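PDB 7DLA: nucleoside permease NupG from Escherichia coli K-12, which transports a broad range of purine and pyrimidine nucleosides across the inner membrane together with protons, driven by the proton motive force. Local coordinates for residues Arg294-Phe298 against Leu310-Met315; Asn232-Phe238 against Ile249-Ser254; Ile212-Phe216 against Phe398-Phe402; Ile280-Met284 against Ser328-Phe332; Leu7-Phe12 against Ile135-Ile141. The protein carries 1 engineered substitution. All blocks are in the same frame, centred on the assembly; numbering follows the deposited sequence.

Contact 1: residues Arg294-Phe298 against Leu310-Met315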
# COMPACT_ATOMS: atom_id res chain seq x y z
N ARG A 294 5.06 7.62 15.24
CA ARG A 294 3.95 7.94 14.36
C ARG A 294 2.63 7.83 15.12
O ARG A 294 1.90 8.82 15.27
CB ARG A 294 4.00 6.99 13.15
CG ARG A 294 3.34 7.40 11.84
CD ARG A 294 1.82 7.48 11.90
NE ARG A 294 1.21 7.61 10.57
CZ ARG A 294 1.17 8.70 9.82
NH1 ARG A 294 1.70 9.84 10.23
NH2 ARG A 294 0.58 8.62 8.63
N PHE A 295 2.34 6.63 15.64
CA PHE A 295 1.07 6.42 16.35
C PHE A 295 0.97 7.30 17.60
O PHE A 295 -0.11 7.78 17.94
CB PHE A 295 0.91 4.96 16.73
CG PHE A 295 0.80 4.02 15.55
CD1 PHE A 295 -0.22 4.16 14.62
CD2 PHE A 295 1.69 2.96 15.40
CE1 PHE A 295 -0.33 3.28 13.55
CE2 PHE A 295 1.58 2.07 14.34
CZ PHE A 295 0.57 2.25 13.40
N ALA A 296 2.09 7.52 18.30
CA ALA A 296 2.09 8.40 19.47
C ALA A 296 1.70 9.83 19.09
O ALA A 296 0.94 10.49 19.81
CB ALA A 296 3.46 8.39 20.13
N LEU A 297 2.21 10.32 17.96
CA LEU A 297 1.91 11.68 17.54
C LEU A 297 0.46 11.84 17.04
O LEU A 297 -0.16 12.91 17.20
CB LEU A 297 2.92 12.11 16.48
CG LEU A 297 4.32 12.47 16.99
CD1 LEU A 297 5.21 12.77 15.85
CD2 LEU A 297 4.29 13.68 17.90
N PHE A 298 -0.09 10.78 16.42
CA PHE A 298 -1.52 10.72 16.10
C PHE A 298 -2.38 10.76 17.35
O PHE A 298 -3.45 11.39 17.36
CB PHE A 298 -1.79 9.45 15.31
CG PHE A 298 -1.94 9.66 13.85
CD1 PHE A 298 -1.07 10.49 13.16
CD2 PHE A 298 -2.84 8.89 13.12
CE1 PHE A 298 -1.19 10.64 11.80
CE2 PHE A 298 -2.95 9.02 11.76
CZ PHE A 298 -2.13 9.89 11.10
N LEU A 310 2.30 18.36 16.01
CA LEU A 310 2.46 16.92 16.23
C LEU A 310 1.93 16.09 15.07
O LEU A 310 2.54 15.09 14.68
CB LEU A 310 1.77 16.50 17.54
CG LEU A 310 2.27 16.90 18.96
CD1 LEU A 310 1.80 15.90 20.00
CD2 LEU A 310 3.78 17.03 19.05
N LEU A 311 0.79 16.48 14.50
CA LEU A 311 0.22 15.70 13.40
C LEU A 311 1.14 15.71 12.18
O LEU A 311 1.35 14.66 11.55
CB LEU A 311 -1.15 16.27 13.06
CG LEU A 311 -2.30 15.85 13.96
CD1 LEU A 311 -3.58 16.36 13.33
CD2 LEU A 311 -2.37 14.37 14.10
N VAL A 312 1.70 16.87 11.84
CA VAL A 312 2.59 16.99 10.69
C VAL A 312 3.89 16.22 10.93
O VAL A 312 4.42 15.56 10.02
CB VAL A 312 2.85 18.48 10.39
CG1 VAL A 312 4.14 18.67 9.58
CG2 VAL A 312 1.66 19.08 9.67
N LEU A 313 4.43 16.35 12.15
CA LEU A 313 5.55 15.52 12.59
C LEU A 313 5.29 14.05 12.34
O LEU A 313 6.15 13.34 11.81
CB LEU A 313 5.80 15.77 14.07
CG LEU A 313 6.95 16.70 14.44
CD1 LEU A 313 6.91 18.02 13.73
CD2 LEU A 313 6.77 16.94 15.92
N SER A 314 4.11 13.58 12.71
CA SER A 314 3.76 12.19 12.44
C SER A 314 3.85 11.88 10.95
O SER A 314 4.43 10.87 10.56
CB SER A 314 2.36 11.87 12.95
OG SER A 314 2.04 10.52 12.63
N MET A 315 3.20 12.70 10.12
CA MET A 315 3.36 12.51 8.67
C MET A 315 4.79 12.27 8.23
O MET A 315 5.09 11.28 7.56
CB MET A 315 2.78 13.70 7.91
CG MET A 315 1.32 13.72 7.81
SD MET A 315 0.31 13.50 9.25
CE MET A 315 -0.61 12.08 8.67
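Helices 253-299 and 305-335 run antiparallel where Arg294 meets Ser314 and Leu297 meets Leu310, their short segments crossing at -159° with axes 8.2 Å apart. This is a transmembrane helical hairpin of the major facilitator superfamily fold, and its two arms are consecutive membrane spans. Ser314 is the polar centre of the contact. With OG anti to the backbone N (chi1 178°), the hydroxyl is directed across at Arg294, where it plays two roles: it donates to Arg294 O over 3.1 Å and accepts from Arg294 NH1. The first bond arrives from above the carbonyl plane, 35° out of it, and that same oxygen also takes the helical N-H of Phe298. The backbone carbonyl and the guanidinium of Arg294 are in this way both tied to one serine. Its NH2 turns elsewhere, to Thr227 and Ser260, which probably fixes the rotation of the buried guanidinium. Beside this polar knot lies an apolar flank. Leu297 spreads its two methyls: CD2 meets Leu310 CD2 at 3.6 Å, the side chains crossing at about a right angle, while CD1 reaches the CB of Leu313. Deeper in, Leu311 CD2 lies 4.2 Å from Phe298 CD1. As modelled, Met315 also makes a Met-aromatic contact with Phe298, though the position of its sulfur is doubtful; its CE methyl lies at the edge of that ring, 3.5 Å from Phe298 CE1.

Contact 2: residues Asn232-Phe238 against Ile249-Ser254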
# COMPACT_ATOMS: atom_id res chain seq x y z
N ASN A 232 -7.56 9.28 7.54
CA ASN A 232 -8.50 10.26 7.03
C ASN A 232 -9.76 10.25 7.88
O ASN A 232 -10.35 11.31 8.14
CB ASN A 232 -8.79 9.92 5.57
CG ASN A 232 -9.81 10.82 4.96
OD1 ASN A 232 -11.02 10.65 5.14
ND2 ASN A 232 -9.32 11.80 4.20
N THR A 233 -10.19 9.06 8.35
CA THR A 233 -11.35 8.98 9.24
C THR A 233 -11.05 9.59 10.60
O THR A 233 -11.93 10.21 11.20
CB THR A 233 -11.80 7.52 9.41
OG1 THR A 233 -11.87 6.88 8.13
CG2 THR A 233 -13.16 7.46 10.07
N PHE A 234 -9.82 9.46 11.07
CA PHE A 234 -9.43 10.08 12.32
C PHE A 234 -9.39 11.60 12.20
O PHE A 234 -9.77 12.32 13.13
CB PHE A 234 -8.09 9.49 12.79
CG PHE A 234 -7.29 10.40 13.68
CD1 PHE A 234 -7.72 10.69 14.96
CD2 PHE A 234 -6.14 11.01 13.21
CE1 PHE A 234 -6.99 11.55 15.78
CE2 PHE A 234 -5.40 11.86 14.03
CZ PHE A 234 -5.83 12.13 15.31
N LEU A 235 -8.97 12.12 11.04
CA LEU A 235 -8.97 13.57 10.87
C LEU A 235 -10.37 14.12 10.67
O LEU A 235 -10.69 15.22 11.13
CB LEU A 235 -8.07 13.96 9.70
CG LEU A 235 -6.59 13.73 9.95
CD1 LEU A 235 -5.83 14.21 8.75
CD2 LEU A 235 -6.22 14.54 11.14
N HIS A 236 -11.23 13.36 9.99
CA HIS A 236 -12.62 13.75 9.89
C HIS A 236 -13.38 13.54 11.20
O HIS A 236 -14.43 14.14 11.39
CB HIS A 236 -13.23 12.98 8.72
CG HIS A 236 -13.06 13.69 7.40
ND1 HIS A 236 -13.84 14.76 7.02
CD2 HIS A 236 -12.14 13.52 6.42
CE1 HIS A 236 -13.44 15.20 5.84
NE2 HIS A 236 -12.41 14.46 5.46
N SER A 237 -12.85 12.73 12.12
CA SER A 237 -13.48 12.53 13.42
C SER A 237 -13.78 13.85 14.11
O SER A 237 -14.73 13.94 14.90
CB SER A 237 -12.58 11.68 14.31
OG SER A 237 -11.72 12.46 15.14
N PHE A 238 -12.98 14.88 13.83
CA PHE A 238 -13.13 16.16 14.50
C PHE A 238 -14.26 17.00 13.95
O PHE A 238 -14.29 18.22 14.19
CB PHE A 238 -11.83 16.95 14.42
CG PHE A 238 -10.69 16.26 15.06
CD1 PHE A 238 -10.53 16.29 16.42
CD2 PHE A 238 -9.78 15.55 14.30
CE1 PHE A 238 -9.48 15.65 17.02
CE2 PHE A 238 -8.73 14.90 14.89
CZ PHE A 238 -8.58 14.96 16.25
N ILE A 249 -7.37 21.08 7.96
CA ILE A 249 -6.96 19.69 8.08
C ILE A 249 -8.16 18.81 8.42
O ILE A 249 -8.17 17.61 8.12
CB ILE A 249 -5.82 19.57 9.12
CG1 ILE A 249 -6.35 19.63 10.54
CG2 ILE A 249 -4.80 20.69 8.91
CD1 ILE A 249 -5.24 19.86 11.52
N VAL A 250 -9.20 19.40 9.03
CA VAL A 250 -10.47 18.70 9.18
C VAL A 250 -11.18 18.60 7.84
O VAL A 250 -11.65 17.53 7.45
CB VAL A 250 -11.36 19.41 10.21
CG1 VAL A 250 -12.79 19.17 9.89
CG2 VAL A 250 -11.08 18.87 11.57
N GLN A 251 -11.26 19.73 7.13
CA GLN A 251 -11.99 19.76 5.88
C GLN A 251 -11.32 18.87 4.84
O GLN A 251 -11.99 18.09 4.16
CB GLN A 251 -12.12 21.21 5.38
CG GLN A 251 -13.22 22.11 6.04
CD GLN A 251 -14.64 21.67 5.71
OE1 GLN A 251 -14.92 20.46 5.65
NE2 GLN A 251 -15.53 22.64 5.46
N HIS A 252 -9.98 18.93 4.76
CA HIS A 252 -9.22 18.30 3.68
C HIS A 252 -8.14 17.43 4.29
O HIS A 252 -6.96 17.80 4.30
CB HIS A 252 -8.63 19.34 2.78
CG HIS A 252 -9.67 20.09 2.02
ND1 HIS A 252 -10.15 21.31 2.43
CD2 HIS A 252 -10.37 19.75 0.92
CE1 HIS A 252 -11.08 21.72 1.59
NE2 HIS A 252 -11.24 20.79 0.66
N ALA A 253 -8.54 16.28 4.81
CA ALA A 253 -7.58 15.40 5.46
C ALA A 253 -6.61 14.82 4.45
O ALA A 253 -5.41 14.71 4.75
CB ALA A 253 -8.29 14.29 6.22
N SER A 254 -7.10 14.45 3.26
CA SER A 254 -6.22 13.90 2.24
C SER A 254 -5.05 14.84 1.95
O SER A 254 -3.94 14.39 1.67
CB SER A 254 -7.01 13.57 0.98
OG SER A 254 -8.02 12.61 1.27
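Ala253 presses its methyl between Asn232 and Leu235 in the tight part of the contact. Its CB lies 3.5 Å from Leu235 CB, with Leu235 CD1 touching the same methyl, and 3.4 Å from Asn232 ND2. That amide arrives because Asn232 CG stands anti to the backbone N (chi1 177°), but its bonds go elsewhere: ND2 to Glu156 and OD1 to Ser27. Val250 belongs to the packed part too, its CG2 set against Phe238 CB at 3.5 Å and close to Leu235 O. His236 turns one face to the carbonyl of Val250, whose oxygen is 3.4 Å from His236 CE1 and nearer the rim than the centre, while NE2 is directed away to Glu156. Two side chains of one segment therefore grip a single carboxylate oxygen, which probably steadies both. A leucine in place of His236 would probably leave Glu156 without the imidazole donor and lose the flat ring facing the Val250 carbonyl. The loose side lies elsewhere: the side chain of Ile249 comes no closer than 5.1 Å to the facing segment, and Gln251, on the surface, points away. His252 breaks the helical run here, between helix 248-251 and helix 253-299. The contact closes the periplasmic turn between two consecutive membrane spans: Leu235 leans on Leu311 of helix 305-335, Thr233 and Ser237 touch Trp380 of helix 380-402, and Ser254 rests on Ser151 of helix 138-152.

Contact 3: residues Ile212-Phe216 against Phe398-Phe402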
# COMPACT_ATOMS: atom_id res chain seq x y z
N ILE A 212 11.55 -17.27 12.49
CA ILE A 212 11.37 -16.17 13.43
C ILE A 212 11.21 -14.86 12.67
O ILE A 212 10.28 -14.08 12.93
CB ILE A 212 12.55 -16.11 14.42
CG1 ILE A 212 12.35 -17.11 15.56
CG2 ILE A 212 12.71 -14.71 14.97
CD1 ILE A 212 11.08 -16.94 16.28
N PHE A 213 12.09 -14.62 11.70
CA PHE A 213 12.08 -13.34 11.00
C PHE A 213 10.78 -13.13 10.22
O PHE A 213 10.21 -12.04 10.23
CB PHE A 213 13.25 -13.21 10.04
CG PHE A 213 13.36 -11.85 9.48
CD1 PHE A 213 13.52 -10.77 10.32
CD2 PHE A 213 13.12 -11.63 8.14
CE1 PHE A 213 13.56 -9.47 9.81
CE2 PHE A 213 13.14 -10.33 7.61
CZ PHE A 213 13.36 -9.25 8.44
N PHE A 214 10.32 -14.16 9.52
CA PHE A 214 9.12 -14.03 8.70
C PHE A 214 7.88 -13.79 9.55
O PHE A 214 7.04 -12.94 9.20
CB PHE A 214 8.92 -15.27 7.82
CG PHE A 214 9.86 -15.35 6.66
CD1 PHE A 214 10.27 -14.20 6.02
CD2 PHE A 214 10.28 -16.57 6.15
CE1 PHE A 214 11.13 -14.26 4.93
CE2 PHE A 214 11.12 -16.63 5.06
CZ PHE A 214 11.55 -15.47 4.46
N ILE A 215 7.71 -14.53 10.65
CA ILE A 215 6.52 -14.26 11.45
C ILE A 215 6.61 -12.87 12.05
O ILE A 215 5.61 -12.15 12.14
CB ILE A 215 6.29 -15.32 12.53
CG1 ILE A 215 6.31 -16.71 11.89
CG2 ILE A 215 4.93 -15.10 13.18
CD1 ILE A 215 5.54 -17.75 12.68
N PHE A 216 7.81 -12.44 12.46
CA PHE A 216 7.95 -11.05 12.85
C PHE A 216 7.55 -10.12 11.72
O PHE A 216 7.02 -9.03 11.95
CB PHE A 216 9.38 -10.72 13.23
CG PHE A 216 9.50 -9.35 13.78
CD1 PHE A 216 8.84 -9.00 14.94
CD2 PHE A 216 10.18 -8.37 13.07
CE1 PHE A 216 8.92 -7.72 15.45
CE2 PHE A 216 10.25 -7.09 13.56
CZ PHE A 216 9.63 -6.76 14.76
N PHE A 398 12.03 -7.17 18.77
CA PHE A 398 13.07 -7.10 17.75
C PHE A 398 14.43 -6.87 18.37
O PHE A 398 15.41 -7.47 17.94
CB PHE A 398 12.74 -6.02 16.73
CG PHE A 398 13.67 -6.00 15.54
CD1 PHE A 398 13.41 -6.80 14.44
CD2 PHE A 398 14.81 -5.22 15.54
CE1 PHE A 398 14.25 -6.79 13.35
CE2 PHE A 398 15.66 -5.22 14.46
CZ PHE A 398 15.38 -6.00 13.36
N MET A 399 14.48 -6.02 19.40
CA MET A 399 15.70 -5.81 20.17
C MET A 399 16.24 -7.12 20.76
O MET A 399 17.45 -7.38 20.72
CB MET A 399 15.40 -4.79 21.26
CG MET A 399 16.03 -3.43 21.05
SD MET A 399 15.25 -2.22 22.14
CE MET A 399 16.18 -0.73 21.78
N ALA A 400 15.35 -7.97 21.29
CA ALA A 400 15.73 -9.32 21.67
C ALA A 400 16.39 -10.03 20.49
O ALA A 400 17.54 -10.45 20.59
CB ALA A 400 14.54 -10.12 22.18
N MET A 401 15.69 -10.15 19.36
CA MET A 401 16.27 -10.91 18.25
C MET A 401 17.62 -10.35 17.77
O MET A 401 18.48 -11.15 17.38
CB MET A 401 15.32 -11.00 17.05
CG MET A 401 16.08 -10.89 15.68
SD MET A 401 15.21 -11.39 14.19
CE MET A 401 16.45 -11.01 12.98
N PHE A 402 17.86 -9.03 17.77
CA PHE A 402 19.05 -8.52 17.09
C PHE A 402 20.18 -8.12 18.04
O PHE A 402 21.18 -7.57 17.58
CB PHE A 402 18.73 -7.33 16.17
CG PHE A 402 18.85 -5.95 16.82
CD1 PHE A 402 18.22 -5.65 18.02
CD2 PHE A 402 19.67 -4.96 16.25
CE1 PHE A 402 18.36 -4.38 18.60
CE2 PHE A 402 19.80 -3.68 16.82
CZ PHE A 402 19.15 -3.40 18.00
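Phe216 and Phe398 adopt the same first torsion, each with CG anti to its own backbone N (chi1 -173° in both), and this carries two rings from separate helices into the space between them. The rotamer matters because the backbones stay far apart: the axes of the short segments are 12.0 Å from each other, and even the nearest CA atoms, those of Phe216 and Phe398, are 8.1 Å apart. Long side chains must bridge such a distance. The two rings meet obliquely, centroids 5.4 Å apart and planes at 35°, a geometry that is neither a stack nor an edge-to-face pair. Phe216 CE2 makes the approach, coming up to the CD1 corner of Phe398, and Phe216 CZ lies alongside Phe398 CB. One turn earlier, Phe213 brings its CE1 edge to within 4.5 Å of Phe398 CE1, the rings meeting rim to rim near their planes, as a second and looser aromatic touch. Met401 adds an aliphatic bridge. Its chain is extended beyond CG, which carries the terminal methyl out to Phe213 CD1 at 4.0 Å, while its sulfur faces Ile212 CG2 at the surface. Outside the two segments, Met284 and Phe332 pack on Phe213, and Ile288 of helix 253-299 touches both Phe216 and Phe398. The interface is wholly apolar between these segments and depends on shape rather than on directed bonds. Widely spaced antiparallel membrane helices joined through interposed aromatic and methionine side chains fit the helical bundle of the major facilitator superfamily, here near the cytoplasmic ends of helices 208-222 and 380-402.

Contact 4: residues Ile280-Met284 against Ser328-Phe332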
# COMPACT_ATOMS: atom_id res chain seq x y z
N ILE A 280 21.81 -3.11 8.09
CA ILE A 280 20.46 -3.62 7.86
C ILE A 280 19.64 -3.54 9.14
O ILE A 280 18.55 -2.93 9.18
CB ILE A 280 20.53 -5.06 7.33
CG1 ILE A 280 21.77 -5.29 6.45
CG2 ILE A 280 19.21 -5.45 6.66
CD1 ILE A 280 21.90 -4.37 5.28
N LYS A 281 20.15 -4.17 10.19
CA LYS A 281 19.41 -4.33 11.43
C LYS A 281 19.06 -2.97 12.04
O LYS A 281 17.92 -2.76 12.46
CB LYS A 281 20.24 -5.18 12.39
CG LYS A 281 20.30 -6.66 11.99
CD LYS A 281 21.07 -7.49 13.03
CE LYS A 281 21.14 -8.95 12.61
NZ LYS A 281 21.31 -9.83 13.78
N ASN A 282 20.02 -2.02 12.06
CA ASN A 282 19.75 -0.66 12.53
C ASN A 282 18.70 0.05 11.69
O ASN A 282 17.86 0.78 12.24
CB ASN A 282 21.01 0.19 12.58
CG ASN A 282 21.95 -0.22 13.69
OD1 ASN A 282 21.53 -0.84 14.68
ND2 ASN A 282 23.24 0.09 13.53
N VAL A 283 18.73 -0.12 10.37
CA VAL A 283 17.72 0.60 9.61
C VAL A 283 16.33 0.04 9.90
O VAL A 283 15.36 0.80 10.10
CB VAL A 283 18.08 0.59 8.11
CG1 VAL A 283 16.84 0.68 7.26
CG2 VAL A 283 19.02 1.76 7.81
N MET A 284 16.22 -1.29 9.99
CA MET A 284 14.96 -1.91 10.40
C MET A 284 14.52 -1.44 11.80
O MET A 284 13.31 -1.27 12.06
CB MET A 284 15.09 -3.43 10.36
CG MET A 284 14.48 -4.10 9.11
SD MET A 284 14.50 -5.93 9.17
CE MET A 284 16.23 -6.19 9.58
N SER A 328 15.03 -2.55 3.91
CA SER A 328 16.04 -3.28 4.69
C SER A 328 15.62 -4.72 4.95
O SER A 328 16.48 -5.60 5.01
CB SER A 328 16.34 -2.62 6.04
OG SER A 328 15.19 -2.08 6.68
N GLY A 329 14.33 -4.98 5.13
CA GLY A 329 13.88 -6.35 5.25
C GLY A 329 14.26 -7.20 4.07
O GLY A 329 14.84 -8.27 4.24
N SER A 330 13.95 -6.75 2.84
CA SER A 330 14.25 -7.62 1.70
C SER A 330 15.76 -7.74 1.49
O SER A 330 16.25 -8.82 1.10
CB SER A 330 13.53 -7.12 0.44
OG SER A 330 14.07 -5.90 -0.02
N VAL A 331 16.53 -6.69 1.80
CA VAL A 331 17.99 -6.80 1.74
C VAL A 331 18.50 -7.84 2.75
O VAL A 331 19.36 -8.67 2.43
CB VAL A 331 18.67 -5.44 1.96
CG1 VAL A 331 20.19 -5.59 1.95
CG2 VAL A 331 18.26 -4.45 0.90
N PHE A 332 18.00 -7.77 3.99
CA PHE A 332 18.32 -8.74 5.03
C PHE A 332 18.03 -10.16 4.57
O PHE A 332 18.90 -11.04 4.63
CB PHE A 332 17.52 -8.41 6.30
CG PHE A 332 17.75 -9.36 7.45
CD1 PHE A 332 18.89 -9.25 8.25
CD2 PHE A 332 16.84 -10.37 7.73
CE1 PHE A 332 19.12 -10.13 9.29
CE2 PHE A 332 17.06 -11.25 8.77
CZ PHE A 332 18.21 -11.13 9.55
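Ile280 opens the contact by setting its CG2 methyl against Phe332 CB at 3.4 Å, close to the edge of the ring, while its CD1 reaches Val331 CG1 at 3.9 Å on the outer side. The methyl also lies near Ser328 O, where the two backbones come closest. Lys281 follows with an extended chain whose CE passes 4.1 Å from Phe332 CE1; its aliphatic part makes the touch. Val283 then turns inward, placing CG1 against the CB of Ser328 at 3.6 Å. Ser328 holds its hydroxyl between the backbone N and the carbonyl carbon (chi1 38°), a position that fits its bond back to Phe324 O in the preceding turn. A polar atom facing aliphatic neighbours is thereby satisfied within its own helix. Met284 completes the segment. Its CG packs on Ser328, its sulfur lies 4.0 Å from Gly329 CA, and a bend at chi3 (-51°) swings CE to within 4.1 Å of Phe332 CG, crossing that side chain at about a right angle. With Met284 replaced by an alanine, Gly329 and Phe332 would probably lose a packing partner and a gap would open between them. The short segments cross at -152°, antiparallel, where the span 281-300 enters the membrane in mid-course of helix 253-299, against the cytoplasmic end of helix 305-335. Around them, Met210 of helix 208-222 lies against Phe332, and helix 380-402 sets Phe402 against Lys281.

Contact 5: residues Leu7-Phe12 against Ile135-Ile141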
# COMPACT_ATOMS: atom_id res chain seq x y z
N LEU A 7 5.38 5.84 -21.13
CA LEU A 7 5.58 5.15 -19.87
C LEU A 7 5.16 6.02 -18.69
O LEU A 7 4.56 5.52 -17.73
CB LEU A 7 7.03 4.71 -19.76
CG LEU A 7 7.31 3.47 -20.59
CD1 LEU A 7 8.53 2.74 -20.04
CD2 LEU A 7 6.08 2.57 -20.69
N LYS A 8 5.45 7.33 -18.76
CA LYS A 8 5.11 8.26 -17.69
C LYS A 8 3.59 8.44 -17.54
O LYS A 8 3.09 8.55 -16.41
CB LYS A 8 5.77 9.60 -17.96
CG LYS A 8 7.25 9.55 -17.86
CD LYS A 8 7.82 10.89 -17.53
CE LYS A 8 9.21 11.08 -18.12
NZ LYS A 8 10.02 12.12 -17.41
N ILE A 9 2.86 8.47 -18.65
CA ILE A 9 1.40 8.52 -18.57
C ILE A 9 0.87 7.24 -17.97
O ILE A 9 -0.06 7.27 -17.15
CB ILE A 9 0.80 8.78 -19.96
CG1 ILE A 9 1.30 10.12 -20.47
CG2 ILE A 9 -0.72 8.76 -19.90
CD1 ILE A 9 1.19 10.27 -21.90
N LEU A 10 1.44 6.09 -18.36
CA LEU A 10 1.03 4.82 -17.77
C LEU A 10 1.26 4.80 -16.27
O LEU A 10 0.39 4.34 -15.51
CB LEU A 10 1.78 3.68 -18.44
CG LEU A 10 0.82 2.53 -18.72
CD1 LEU A 10 -0.30 2.99 -19.60
CD2 LEU A 10 1.58 1.39 -19.35
N SER A 11 2.43 5.27 -15.81
CA SER A 11 2.71 5.34 -14.38
C SER A 11 1.70 6.25 -13.69
O SER A 11 1.02 5.83 -12.73
CB SER A 11 4.14 5.85 -14.16
OG SER A 11 4.72 5.34 -12.97
N PHE A 12 1.57 7.49 -14.19
CA PHE A 12 0.60 8.44 -13.67
C PHE A 12 -0.75 7.78 -13.47
O PHE A 12 -1.28 7.76 -12.36
CB PHE A 12 0.42 9.61 -14.62
CG PHE A 12 -0.37 10.73 -14.01
CD1 PHE A 12 0.24 11.67 -13.19
CD2 PHE A 12 -1.71 10.89 -14.29
CE1 PHE A 12 -0.48 12.70 -12.63
CE2 PHE A 12 -2.44 11.90 -13.70
CZ PHE A 12 -1.81 12.81 -12.87
N ILE A 135 10.59 7.73 -14.56
CA ILE A 135 9.29 7.29 -15.11
C ILE A 135 8.45 6.80 -13.93
O ILE A 135 7.24 6.75 -14.06
CB ILE A 135 9.50 6.16 -16.12
CG1 ILE A 135 10.25 6.65 -17.34
CG2 ILE A 135 8.19 5.53 -16.50
CD1 ILE A 135 10.72 5.54 -18.23
N ARG A 136 9.10 6.45 -12.82
CA ARG A 136 8.34 5.95 -11.65
C ARG A 136 8.00 7.09 -10.71
O ARG A 136 7.38 6.82 -9.70
CB ARG A 136 9.12 4.87 -10.90
CG ARG A 136 8.36 4.30 -9.71
CD ARG A 136 7.31 3.27 -10.11
NE ARG A 136 7.04 2.40 -8.99
CZ ARG A 136 6.38 2.78 -7.90
NH1 ARG A 136 6.19 1.93 -6.91
NH2 ARG A 136 5.89 4.01 -7.81
N ILE A 137 8.39 8.32 -11.03
CA ILE A 137 8.04 9.45 -10.13
C ILE A 137 6.67 9.96 -10.50
O ILE A 137 6.13 10.74 -9.74
CB ILE A 137 9.03 10.60 -10.26
CG1 ILE A 137 10.48 10.11 -10.23
CG2 ILE A 137 8.77 11.63 -9.18
CD1 ILE A 137 11.49 11.21 -10.23
N TRP A 138 6.17 9.58 -11.67
CA TRP A 138 4.87 10.10 -12.14
C TRP A 138 3.76 9.25 -11.55
O TRP A 138 2.65 9.73 -11.46
CB TRP A 138 4.86 10.19 -13.66
CG TRP A 138 5.67 11.36 -14.09
CD1 TRP A 138 6.98 11.37 -14.43
CD2 TRP A 138 5.23 12.72 -14.10
NE1 TRP A 138 7.38 12.65 -14.68
CE2 TRP A 138 6.33 13.49 -14.50
CE3 TRP A 138 4.02 13.34 -13.83
CZ2 TRP A 138 6.24 14.87 -14.65
CZ3 TRP A 138 3.94 14.70 -13.98
CH2 TRP A 138 5.03 15.45 -14.38
N GLY A 139 4.10 8.05 -11.08
CA GLY A 139 3.11 7.19 -10.42
C GLY A 139 2.82 7.74 -9.05
O GLY A 139 1.71 7.57 -8.56
N THR A 140 3.84 8.36 -8.46
CA THR A 140 3.78 9.05 -7.15
C THR A 140 3.06 10.37 -7.36
O THR A 140 2.32 10.76 -6.48
CB THR A 140 5.20 9.30 -6.66
OG1 THR A 140 5.87 8.05 -6.81
CG2 THR A 140 5.25 9.70 -5.20
N ILE A 141 3.27 11.02 -8.49
CA ILE A 141 2.55 12.30 -8.73
C ILE A 141 1.08 11.97 -8.96
O ILE A 141 0.23 12.65 -8.39
CB ILE A 141 3.14 13.08 -9.92
CG1 ILE A 141 4.56 13.54 -9.64
CG2 ILE A 141 2.25 14.25 -10.26
CD1 ILE A 141 5.02 14.62 -10.57
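Leu7 and Ile135 form the apolar centre, Leu7 CB lying 3.6 Å from Ile135 CG2 and the two CD1 methyls meeting just beyond. Ile135 holds CG2 anti to the backbone N and CG1 anti to the carbonyl carbon (chi1 -66°), which spreads both branches along Leu7; Leu121 of helix 92-122 packs against both residues. Farther along helix 3-19, Phe12 works as a second apolar station. Its CE1 is met by Ile141 CG2, 3.9 Å away at the edge and near the plane of the phenyl ring, while CD1 approaches the CE3 corner of Trp138 at the indole edge. The backbones come close at Phe12, its CA being 4.3 Å from that of Gly139. Gly139 has no side chain to hold the helices off, and a reciprocal pair of CA-H...O contacts forms there: Gly139 CA to Ser11 O at 3.4 Å, and Phe12 CA to Trp138 O at 3.3 Å. Beside this seam is a buried polar bond: Ser11 OG donates to Ile135 O over 3.1 Å, in the carbonyl plane and on a lone pair. That carbonyl belongs to the stretch leading into helix 138-152, and the serine pins it to helix 3-19. At the outer, polar edge, the chain of Lys8 passes the pyrrole corner of the indole obliquely, CD nearest Trp138 CD1. Close backbone approach over a glycine, with paired CA-H...O contacts, is a recurring feature of membrane-helix packing, and here it joins two spans running the same way at the cytoplasmic face of the transporter fold.

The five contacts fall into two touching pairs and one separate member. Contacts 1 and 2, centres 14 Å apart, share helix 253-299 and meet where Leu311 CD2 lies 3.9 Å from Phe234 CE2, forming a cluster toward the periplasmic side. Contacts 3 and 4, centres 12 Å apart, meet at the cytoplasmic side, with Met401 CE 3.9 Å from Phe332 CZ. Contacts 1 and 4 join the same two helices at two levels, contact 1 toward the periplasmic side and contact 4 at the cytoplasmic side, centres about 23 Å apart. Contact 5 stands alone, across the chain's centre from contact 3, their centres about 35 Å apart. No bound nucleoside takes part in the interactions described.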